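Local coordinates for protein 1,4-dihydroxy-2-naphthoyl-CoA hydrolase (Synechocystis sp., PDB 4K00) that hydrolyses 1,4-dihydroxy-2-naphthoyl-CoA to 1,4-dihydroxy-2-naphthoate and CoA, the thioesterase step on the way to phylloquinone (vitamin K1), at residues V13-A16 with D17-G20; H45-L48 with Q49-I52; F29-M32 with C33-Y37. All blocks are in the same frame, centred on the assembly; numbering follows the deposited sequence.

Contact 1: V13-A16 with D17-G20; sequences VYLA and DTDG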
loop_
_atom_site.group_PDB
_atom_site.type_symbol
_atom_site.label_atom_id
_atom_site.label_comp_id
_atom_site.label_asym_id
_atom_site.label_seq_id
_atom_site.Cartn_x
_atom_site.Cartn_y
_atom_site.Cartn_z
ATOM N N VAL A 13 -8.446 7.383 -9.843
ATOM C CA VAL A 13 -7.505 6.281 -9.859
ATOM C C VAL A 13 -6.102 6.833 -10.087
ATOM O O VAL A 13 -5.851 7.540 -11.064
ATOM C CB VAL A 13 -7.838 5.228 -10.941
ATOM C CG1 VAL A 13 -6.771 4.144 -10.953
ATOM C CG2 VAL A 13 -9.211 4.604 -10.700
ATOM N N TYR A 14 -5.194 6.541 -9.162
ATOM C CA TYR A 14 -3.814 7.016 -9.284
ATOM C C TYR A 14 -2.942 5.887 -9.774
ATOM O O TYR A 14 -3.355 4.738 -9.750
ATOM C CB TYR A 14 -3.298 7.519 -7.937
ATOM C CG TYR A 14 -4.121 8.651 -7.391
ATOM C CD1 TYR A 14 -4.116 9.888 -8.004
ATOM C CD2 TYR A 14 -4.932 8.469 -6.282
ATOM C CE1 TYR A 14 -4.874 10.929 -7.513
ATOM C CE2 TYR A 14 -5.697 9.502 -5.789
ATOM C CZ TYR A 14 -5.669 10.725 -6.415
ATOM O OH TYR A 14 -6.432 11.760 -5.927
ATOM N N LEU A 15 -1.728 6.212 -10.211
ATOM C CA LEU A 15 -0.843 5.195 -10.757
ATOM C C LEU A 15 -0.669 4.055 -9.749
ATOM O O LEU A 15 -0.722 2.874 -10.115
ATOM C CB LEU A 15 0.505 5.800 -11.144
ATOM C CG LEU A 15 1.531 4.808 -11.696
ATOM C CD1 LEU A 15 1.031 4.103 -12.944
ATOM C CD2 LEU A 15 2.840 5.536 -11.963
ATOM N N ALA A 16 -0.498 4.413 -8.483
ATOM C CA ALA A 16 -0.255 3.414 -7.428
ATOM C C ALA A 16 -1.406 2.417 -7.272
ATOM O O ALA A 16 -1.197 1.314 -6.771
ATOM C CB ALA A 16 0.002 4.110 -6.094
ATOM N N ASP A 17 -2.622 2.807 -7.664
ATOM C CA ASP A 17 -3.782 1.926 -7.553
ATOM C C ASP A 17 -3.738 0.796 -8.579
ATOM O O ASP A 17 -4.450 -0.219 -8.444
ATOM C CB ASP A 17 -5.080 2.710 -7.739
ATOM C CG ASP A 17 -5.325 3.714 -6.640
ATOM O OD1 ASP A 17 -5.379 3.312 -5.468
ATOM O OD2 ASP A 17 -5.521 4.900 -6.952
ATOM N N THR A 18 -2.920 0.977 -9.607
ATOM C CA THR A 18 -2.893 0.037 -10.721
ATOM C C THR A 18 -1.761 -0.976 -10.578
ATOM O O THR A 18 -0.864 -0.792 -9.777
ATOM C CB THR A 18 -2.766 0.776 -12.068
ATOM O OG1 THR A 18 -1.526 1.503 -12.121
ATOM C CG2 THR A 18 -3.940 1.741 -12.250
ATOM N N ASP A 19 -1.811 -2.041 -11.372
ATOM C CA ASP A 19 -0.782 -3.065 -11.335
ATOM C C ASP A 19 -0.245 -3.373 -12.725
ATOM O O ASP A 19 -0.670 -2.771 -13.716
ATOM C CB ASP A 19 -1.310 -4.327 -10.651
ATOM C CG ASP A 19 -2.386 -5.039 -11.455
ATOM O OD1 ASP A 19 -2.370 -4.985 -12.700
ATOM O OD2 ASP A 19 -3.242 -5.681 -10.818
ATOM N N GLY A 20 0.679 -4.326 -12.793
ATOM C CA GLY A 20 1.409 -4.610 -14.018
ATOM C C GLY A 20 0.556 -5.203 -15.120
ATOM O O GLY A 20 1.018 -5.374 -16.242
#
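Asp17 reaches back to the residue three places earlier: its OD2 takes the amide hydrogen of Tyr14 N at 2.8 Å. The bond is nearly straight (167°) and uses the lone pair of OD2 that faces away from OD1. OD2 is also salt-bridged to Arg11, while OD1 accepts from Gln28, so the buried carboxylate is gripped at both oxygens and its rotation is fixed. Two backbone bonds wind the turn, Asp17 N to Tyr14 O at 2.9 Å and Thr18 N to Leu15 O, also 2.9 Å. The second carbonyl has another donor, Thr18 OG1, which lies 2.6 Å from Leu15 O in the carbonyl plane. With chi1 at 62°, OG1 stands between the backbone N and the carbonyl carbon of Thr18, facing that oxygen. Apolar contact is lighter: Val13 CG1 touches Asp17 CB and Thr18 CG2, each at 3.9 Å. At two separate interfaces, Leu15 N donates to Glu38 of the third subunit and Thr18 packs on Asp19 of the second. A short 3-10 turn, braced by side chains at its start and end, thus leads straight into Asp19, the predicted active-site aspartate of this 4-hydroxybenzoyl-CoA thioesterase family member.

Contact 2: H45-L48 with Q49-I52; sequences HLSL and QNII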
loop_
_atom_site.group_PDB
_atom_site.type_symbol
_atom_site.label_atom_id
_atom_site.label_comp_id
_atom_site.label_asym_id
_atom_site.label_seq_id
_atom_site.Cartn_x
_atom_site.Cartn_y
_atom_site.Cartn_z
ATOM N N HIS A 45 -18.814 14.061 11.057
ATOM C CA HIS A 45 -17.977 14.512 12.179
ATOM C C HIS A 45 -17.693 13.413 13.199
ATOM O O HIS A 45 -17.656 13.666 14.401
ATOM C CB HIS A 45 -18.638 15.685 12.898
ATOM C CG HIS A 45 -19.207 16.710 11.974
ATOM N ND1 HIS A 45 -18.445 17.363 11.029
ATOM C CD2 HIS A 45 -20.465 17.191 11.845
ATOM C CE1 HIS A 45 -19.209 18.214 10.366
ATOM N NE2 HIS A 45 -20.438 18.124 10.838
ATOM N N LEU A 46 -17.494 12.201 12.709
ATOM C CA LEU A 46 -17.006 11.096 13.531
ATOM C C LEU A 46 -15.563 10.791 13.176
ATOM O O LEU A 46 -15.090 11.184 12.120
ATOM C CB LEU A 46 -17.863 9.854 13.288
ATOM C CG LEU A 46 -19.362 10.102 13.468
ATOM C CD1 LEU A 46 -20.184 8.902 13.025
ATOM C CD2 LEU A 46 -19.674 10.457 14.915
ATOM N N SER A 47 -14.865 10.085 14.055
ATOM C CA SER A 47 -13.408 9.983 13.965
ATOM C C SER A 47 -12.971 8.613 14.455
ATOM O O SER A 47 -13.190 8.262 15.617
ATOM C CB SER A 47 -12.746 11.069 14.820
ATOM O OG SER A 47 -11.343 10.865 14.920
ATOM N N LEU A 48 -12.348 7.850 13.566
ATOM C CA LEU A 48 -11.674 6.616 13.942
ATOM C C LEU A 48 -10.547 6.892 14.908
ATOM O O LEU A 48 -10.344 6.141 15.864
ATOM C CB LEU A 48 -11.108 5.925 12.708
ATOM C CG LEU A 48 -12.107 5.118 11.894
ATOM C CD1 LEU A 48 -11.417 4.508 10.682
ATOM C CD2 LEU A 48 -12.756 4.050 12.765
ATOM N N GLN A 49 -9.820 7.979 14.662
ATOM C CA GLN A 49 -8.689 8.335 15.486
ATOM C C GLN A 49 -9.084 8.575 16.934
ATOM O O GLN A 49 -8.348 8.212 17.844
ATOM C CB GLN A 49 -7.983 9.571 14.936
ATOM C CG GLN A 49 -6.738 9.943 15.721
ATOM C CD GLN A 49 -5.649 8.867 15.658
ATOM O OE1 GLN A 49 -5.276 8.412 14.589
ATOM N NE2 GLN A 49 -5.131 8.474 16.818
ATOM N N ASN A 50 -10.227 9.222 17.154
ATOM C CA ASN A 50 -10.670 9.496 18.519
ATOM C C ASN A 50 -10.934 8.193 19.272
ATOM O O ASN A 50 -10.607 8.063 20.459
ATOM C CB ASN A 50 -11.920 10.379 18.509
ATOM C CG ASN A 50 -11.623 11.807 18.069
ATOM O OD1 ASN A 50 -10.499 12.145 17.668
ATOM N ND2 ASN A 50 -12.634 12.652 18.136
ATOM N N ILE A 51 -11.519 7.224 18.583
ATOM C CA ILE A 51 -11.737 5.911 19.174
ATOM C C ILE A 51 -10.401 5.312 19.604
ATOM O O ILE A 51 -10.256 4.853 20.734
ATOM C CB ILE A 51 -12.419 4.946 18.184
ATOM C CG1 ILE A 51 -13.822 5.436 17.839
ATOM C CG2 ILE A 51 -12.505 3.543 18.776
ATOM C CD1 ILE A 51 -14.751 5.554 19.029
ATOM N N ILE A 52 -9.430 5.329 18.700
ATOM C CA ILE A 52 -8.119 4.733 18.955
ATOM C C ILE A 52 -7.422 5.437 20.109
ATOM O O ILE A 52 -6.898 4.801 21.024
ATOM C CB ILE A 52 -7.218 4.829 17.707
ATOM C CG1 ILE A 52 -7.756 3.930 16.591
ATOM C CG2 ILE A 52 -5.779 4.470 18.061
ATOM C CD1 ILE A 52 -7.265 4.298 15.207
#
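Ser47 caps the helix that starts at Leu48: its OG accepts from Asn50 N at 3.0 Å, with an N-H...O angle of 153°. A chi1 of 171° sets OG opposite the backbone N and swings it over the first turn, where a helix leaves amide hydrogens without carbonyl partners. The Asn50 side chain folds back against the cap, its CG 3.5 Å from Ser47 CB. With an alanine here the CB contact would stay, but Asn50 N would probably be left without its side-chain acceptor and the first turn would be likely to fray. One residue on, Leu48 O starts the regular pattern by accepting from Ile52 N at 3.1 Å, in the carbonyl plane; Ile52 CD1 lies 3.6 Å from the same oxygen. Gln49, bent at chi2, finds its partner further along the helix, NE2 donating to Ser53 OG. The Leu48 side chain packs on His34, Tyr37 and Leu41 of helix 26-43 and on Trp131 of helix 129-136. At the other end of this link His45, with positive phi, is the C-prime residue of the Schellman motif that ends helix 26-43, so one helix stops and, two residues later, a serine N-cap begins the next.

Contact 3: F29-M32 with C33-Y37; sequences FLQM and CHEAY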
loop_
_atom_site.group_PDB
_atom_site.type_symbol
_atom_site.label_atom_id
_atom_site.label_comp_id
_atom_site.label_asym_id
_atom_site.label_seq_id
_atom_site.Cartn_x
_atom_site.Cartn_y
_atom_site.Cartn_z
ATOM N N PHE A 29 -9.504 -1.575 -4.894
ATOM C CA PHE A 29 -10.935 -1.315 -4.844
ATOM C C PHE A 29 -11.467 -1.397 -3.408
ATOM O O PHE A 29 -12.300 -0.578 -2.999
ATOM C CB PHE A 29 -11.712 -2.287 -5.744
ATOM C CG PHE A 29 -11.594 -1.996 -7.224
ATOM C CD1 PHE A 29 -12.155 -0.856 -7.774
ATOM C CD2 PHE A 29 -10.975 -2.902 -8.075
ATOM C CE1 PHE A 29 -12.086 -0.607 -9.136
ATOM C CE2 PHE A 29 -10.900 -2.658 -9.441
ATOM C CZ PHE A 29 -11.458 -1.512 -9.972
ATOM N N LEU A 30 -11.013 -2.396 -2.650
ATOM C CA LEU A 30 -11.407 -2.523 -1.249
ATOM C C LEU A 30 -10.899 -1.361 -0.418
ATOM O O LEU A 30 -11.599 -0.902 0.490
ATOM C CB LEU A 30 -10.901 -3.828 -0.631
ATOM C CG LEU A 30 -11.872 -4.999 -0.615
ATOM C CD1 LEU A 30 -11.216 -6.214 0.028
ATOM C CD2 LEU A 30 -13.182 -4.642 0.088
ATOM N N GLN A 31 -9.680 -0.892 -0.713
ATOM C CA GLN A 31 -9.134 0.309 -0.068
ATOM C C GLN A 31 -10.068 1.504 -0.325
ATOM O O GLN A 31 -10.359 2.282 0.587
ATOM C CB GLN A 31 -7.700 0.580 -0.560
ATOM C CG GLN A 31 -7.045 1.860 -0.062
ATOM C CD GLN A 31 -7.175 2.036 1.427
ATOM O OE1 GLN A 31 -7.142 1.061 2.186
ATOM N NE2 GLN A 31 -7.339 3.286 1.864
ATOM N N MET A 32 -10.546 1.640 -1.560
ATOM C CA MET A 32 -11.409 2.767 -1.920
ATOM C C MET A 32 -12.730 2.693 -1.159
ATOM O O MET A 32 -13.307 3.719 -0.795
ATOM C CB MET A 32 -11.690 2.773 -3.418
ATOM C CG MET A 32 -10.482 3.043 -4.301
ATOM S SD MET A 32 -10.876 2.758 -6.039
ATOM C CE MET A 32 -9.229 2.813 -6.747
ATOM N N CYS A 33 -13.194 1.477 -0.912
ATOM C CA CYS A 33 -14.390 1.265 -0.076
ATOM C C CYS A 33 -14.176 1.774 1.345
ATOM O O CYS A 33 -15.002 2.508 1.877
ATOM C CB CYS A 33 -14.773 -0.214 -0.051
ATOM S SG CYS A 33 -15.464 -0.803 -1.609
ATOM N N HIS A 34 -13.060 1.404 1.961
ATOM C CA HIS A 34 -12.777 1.860 3.312
ATOM C C HIS A 34 -12.647 3.385 3.352
ATOM O O HIS A 34 -13.114 4.023 4.289
ATOM C CB HIS A 34 -11.531 1.158 3.887
ATOM C CG HIS A 34 -11.454 1.196 5.383
ATOM N ND1 HIS A 34 -11.050 2.313 6.076
ATOM C CD2 HIS A 34 -11.761 0.266 6.320
ATOM C CE1 HIS A 34 -11.096 2.068 7.377
ATOM N NE2 HIS A 34 -11.518 0.830 7.551
ATOM N N GLU A 35 -12.038 3.967 2.320
ATOM C CA GLU A 35 -11.965 5.428 2.198
ATOM C C GLU A 35 -13.351 6.080 2.153
ATOM O O GLU A 35 -13.572 7.122 2.772
ATOM C CB GLU A 35 -11.181 5.833 0.955
ATOM C CG GLU A 35 -9.711 5.441 0.998
ATOM C CD GLU A 35 -9.001 5.680 -0.324
ATOM O OE1 GLU A 35 -9.533 6.419 -1.192
ATOM O OE2 GLU A 35 -7.899 5.119 -0.504
ATOM N N ALA A 36 -14.274 5.470 1.418
ATOM C CA ALA A 36 -15.648 5.980 1.348
ATOM C C ALA A 36 -16.270 5.975 2.725
ATOM O O ALA A 36 -16.909 6.944 3.144
ATOM C CB ALA A 36 -16.481 5.124 0.400
ATOM N N TYR A 37 -16.062 4.870 3.431
ATOM C CA TYR A 37 -16.484 4.730 4.815
ATOM C C TYR A 37 -15.875 5.857 5.659
ATOM O O TYR A 37 -16.584 6.543 6.390
ATOM C CB TYR A 37 -16.117 3.335 5.318
ATOM C CG TYR A 37 -16.068 3.142 6.823
ATOM C CD1 TYR A 37 -17.181 3.364 7.618
ATOM C CD2 TYR A 37 -14.894 2.719 7.443
ATOM C CE1 TYR A 37 -17.120 3.184 8.993
ATOM C CE2 TYR A 37 -14.829 2.524 8.809
ATOM C CZ TYR A 37 -15.945 2.755 9.583
ATOM O OH TYR A 37 -15.870 2.573 10.951
#
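Cys33 sits one turn beyond Phe29, and its amide donates to Phe29 O at 3.1 Å. Its CB rests 3.3 Å from Leu30 O, while SG, anti to the carbonyl carbon, lies back along the helix, and the side chain packs on Tyr96 and Ile98 of strand 91-100. This is the side of the helix pressed against the sheet, which Phe29 shares through Ile98 and Ile66.

Met32 carries the chain on: its carbonyl oxygen accepts from Ala36 N at 3.0 Å, and Ala36 CB lies beside the same oxygen. Beyond CG its side chain runs extended and packs on Arg11 of strand 6-12.

Glu35 makes the one side-chain hydrogen bond between 29-32 and 33-37. OE2 takes the hydrogen of Gln31 NE2 at 3.0 Å (158°), through the lone pair facing away from OE1; OE2 itself lies close to the amide plane of Gln31, although the amide and carboxylate planes are turned 55° apart. A bend at chi2 of Gln31 (49°) brings NE2 round to within 3.3 Å of Glu35 CG, and the two side chains cross at about a right angle. Neither group is left to turn: OE1 of Glu35 meets Tyr9 OH and the salt-bridging Arg11, and OE1 of Gln31 bonds to Tyr25 of the fourth subunit.

Further round, His34 has Tyr37 CD2 3.8 Å above the centre of its ring, bonds through ND1 to Glu38, and meets Phe26 and Tyr25 of the fourth subunit. With Phe29 and Cys33 against the strands and Gln31 and His34 reaching a neighbouring subunit, this is the long central helix of the hotdog fold, the 'sausage' held in the curved antiparallel sheet.

Overall arrangement
Along the chain the order is contact 1, contact 3, contact 2. Contact 1 lies in the loop between strand 6-12 and helix 26-43, contact 3 on that helix, and contact 2 where the next helix, 48-54, begins. Contacts 1 and 2 are remote, their centres 29 Å apart and nearest atoms about 17 Å, but contact 3 touches both. Asp17 CG meets Met32 CE at 4.0 Å, with Arg11 serving both contacts; at the other end contact 3 meets the first residue of helix 48-54. The central hotdog helix therefore ties the loop that carries the predicted active-site aspartate to the following helix. Contacts 1 and 3 both touch the third subunit, so the loop and the helix take part in the assembly of four chains.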